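Local coordinates for anti-restriction endonuclease (PDB 3WX4), which mimics DNA to block DNA binding by the bacterial histone-like protein H-NS and strongly inhibits the host McrA restriction endonuclease, at residues 77-80 against 81-85. Residues are numbered along the deposited sequence; the frame is centred on the assembly and turned at random.
Sequences TIMI and YVHDY
Thr77, Ile78, Met79 and Ile80 each accept, through the carbonyl oxygen, a backbone hydrogen bond from the residue four places on, winding one alpha-helical turn into the next; the bond from His83 N to Met79 O is short at 2.8 Å and nearly straight (171°), whereas that from Asp84 N to Ile80 O is longer and more bent (140°). The side chains of Thr77, beside Asn44, and Tyr81 run next to each other in a common direction. The methyl CG2 of Thr77 rests 3.6 Å from Tyr81 CE2, and the oxygen Thr77 O lies in the plane of the ring, 3.0 Å from Tyr81 CD2 at its edge. A beta-branched threonine suits this place because its two branches divide the work: CG2, anti to the backbone N, meets the ring, while OG1 bonds back to Asp73 O. Tyr81 supplies a broad apolar ring for Leu36 and Leu40 of helix 26-43, and its hydroxyl makes a weak hydrogen bond to Asn44. One residue on, Ile78 CG2 and Val82 CG2 meet at 4.1 Å; these are beta-branched aliphatic side chains, both of which touch Ile15. Met79 and His83 form a third pair. Bends at chi2 (-56°) and chi3 fold the thioether chain back so that Met79 CE lies 3.6 Å from both NE2 and CE1 of the His83 imidazole; the same methyl also reaches the flank of Val82, with CE 4.1 Å from CB. Flexible methionine can thus bridge buried valine and exposed histidine. The chemistry therefore differs round the helix: Ile78 and Val82 are buried, His83 and Asp84 exposed, with Ile80 an exposed apolar exception, and the hydroxyls of Thr77 and Tyr81 have partners, Asp73 O and, weakly, Asn44 ND2.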
loop_
_atom_site.group_PDB
_atom_site.type_symbol
_atom_site.label_atom_id
_atom_site.label_comp_id
_atom_site.label_asym_id
_atom_site.label_seq_id
_atom_site.Cartn_x
_atom_site.Cartn_y
_atom_site.Cartn_z
ATOM N N THR A 77 4.369 11.335 -8.765
ATOM C CA THR A 77 5.468 10.483 -8.372
ATOM C C THR A 77 5.597 9.343 -9.409
ATOM O O THR A 77 6.688 9.023 -9.864
ATOM C CB THR A 77 5.213 9.892 -6.981
ATOM O OG1 THR A 77 5.157 10.953 -6.017
ATOM C CG2 THR A 77 6.361 8.930 -6.569
ATOM N N ILE A 78 4.474 8.735 -9.757
ATOM C CA ILE A 78 4.516 7.633 -10.733
ATOM C C ILE A 78 5.169 8.138 -12.028
ATOM O O ILE A 78 6.099 7.519 -12.549
ATOM C CB ILE A 78 3.092 7.116 -11.016
ATOM C CG1 ILE A 78 2.521 6.423 -9.775
ATOM C CG2 ILE A 78 3.107 6.112 -12.234
ATOM C CD1 ILE A 78 1.041 6.197 -9.888
ATOM N N MET A 79 4.733 9.295 -12.526
ATOM C CA MET A 79 5.302 9.795 -13.771
ATOM C C MET A 79 6.760 10.107 -13.695
ATOM O O MET A 79 7.472 9.920 -14.674
ATOM C CB MET A 79 4.516 10.989 -14.307
ATOM C CG MET A 79 3.070 10.633 -14.602
ATOM S SD MET A 79 3.013 9.161 -15.806
ATOM C CE MET A 79 4.050 9.813 -17.110
ATOM N N ILE A 80 7.245 10.582 -12.545
ATOM C CA ILE A 80 8.688 10.837 -12.440
ATOM C C ILE A 80 9.459 9.535 -12.705
ATOM O O ILE A 80 10.469 9.512 -13.404
ATOM C CB ILE A 80 9.066 11.377 -11.020
ATOM C CG1 ILE A 80 8.740 12.879 -10.951
ATOM C CG2 ILE A 80 10.548 11.165 -10.749
ATOM C CD1 ILE A 80 8.560 13.424 -9.513
ATOM N N TYR A 81 8.996 8.449 -12.098
ATOM C CA TYR A 81 9.648 7.152 -12.305
ATOM C C TYR A 81 9.494 6.718 -13.748
ATOM O O TYR A 81 10.438 6.229 -14.332
ATOM C CB TYR A 81 9.026 6.096 -11.396
ATOM C CG TYR A 81 9.484 6.212 -9.973
ATOM C CD1 TYR A 81 10.419 5.319 -9.452
ATOM C CD2 TYR A 81 8.935 7.180 -9.125
ATOM C CE1 TYR A 81 10.797 5.369 -8.098
ATOM C CE2 TYR A 81 9.297 7.249 -7.787
ATOM C CZ TYR A 81 10.223 6.340 -7.275
ATOM O OH TYR A 81 10.538 6.366 -5.937
ATOM N N VAL A 82 8.310 6.906 -14.327
ATOM C CA VAL A 82 8.098 6.509 -15.736
ATOM C C VAL A 82 9.029 7.284 -16.680
ATOM O O VAL A 82 9.717 6.696 -17.536
ATOM C CB VAL A 82 6.585 6.705 -16.178
ATOM C CG1 VAL A 82 6.447 6.522 -17.752
ATOM C CG2 VAL A 82 5.694 5.744 -15.407
ATOM N N HIS A 83 9.101 8.611 -16.508
ATOM C CA HIS A 83 9.954 9.404 -17.402
ATOM C C HIS A 83 11.389 8.983 -17.340
ATOM O O HIS A 83 12.147 9.118 -18.320
ATOM C CB HIS A 83 9.851 10.892 -17.079
ATOM C CG HIS A 83 8.501 11.451 -17.358
ATOM N ND1 HIS A 83 7.863 11.257 -18.568
ATOM C CD2 HIS A 83 7.655 12.182 -16.593
ATOM C CE1 HIS A 83 6.677 11.845 -18.529
ATOM N NE2 HIS A 83 6.526 12.412 -17.345
ATOM N N ASP A 84 11.795 8.470 -16.190
ATOM C CA ASP A 84 13.174 8.062 -16.072
ATOM C C ASP A 84 13.576 6.949 -17.047
ATOM O O ASP A 84 14.745 6.854 -17.394
ATOM C CB ASP A 84 13.479 7.628 -14.645
ATOM C CG ASP A 84 14.977 7.487 -14.413
ATOM O OD1 ASP A 84 15.681 8.514 -14.612
ATOM O OD2 ASP A 84 15.453 6.371 -14.067
ATOM N N TYR A 85 12.631 6.100 -17.487
ATOM C CA TYR A 85 12.993 5.060 -18.463
ATOM C C TYR A 85 13.200 5.639 -19.872
ATOM O O TYR A 85 13.724 4.965 -20.765
ATOM C CB TYR A 85 11.912 3.980 -18.530
ATOM C CG TYR A 85 11.876 3.126 -17.296
ATOM C CD1 TYR A 85 12.753 2.038 -17.158
ATOM C CD2 TYR A 85 11.025 3.432 -16.244
ATOM C CE1 TYR A 85 12.780 1.287 -16.001
ATOM C CE2 TYR A 85 11.042 2.672 -15.047
ATOM C CZ TYR A 85 11.934 1.598 -14.943
ATOM O OH TYR A 85 12.002 0.864 -13.768
#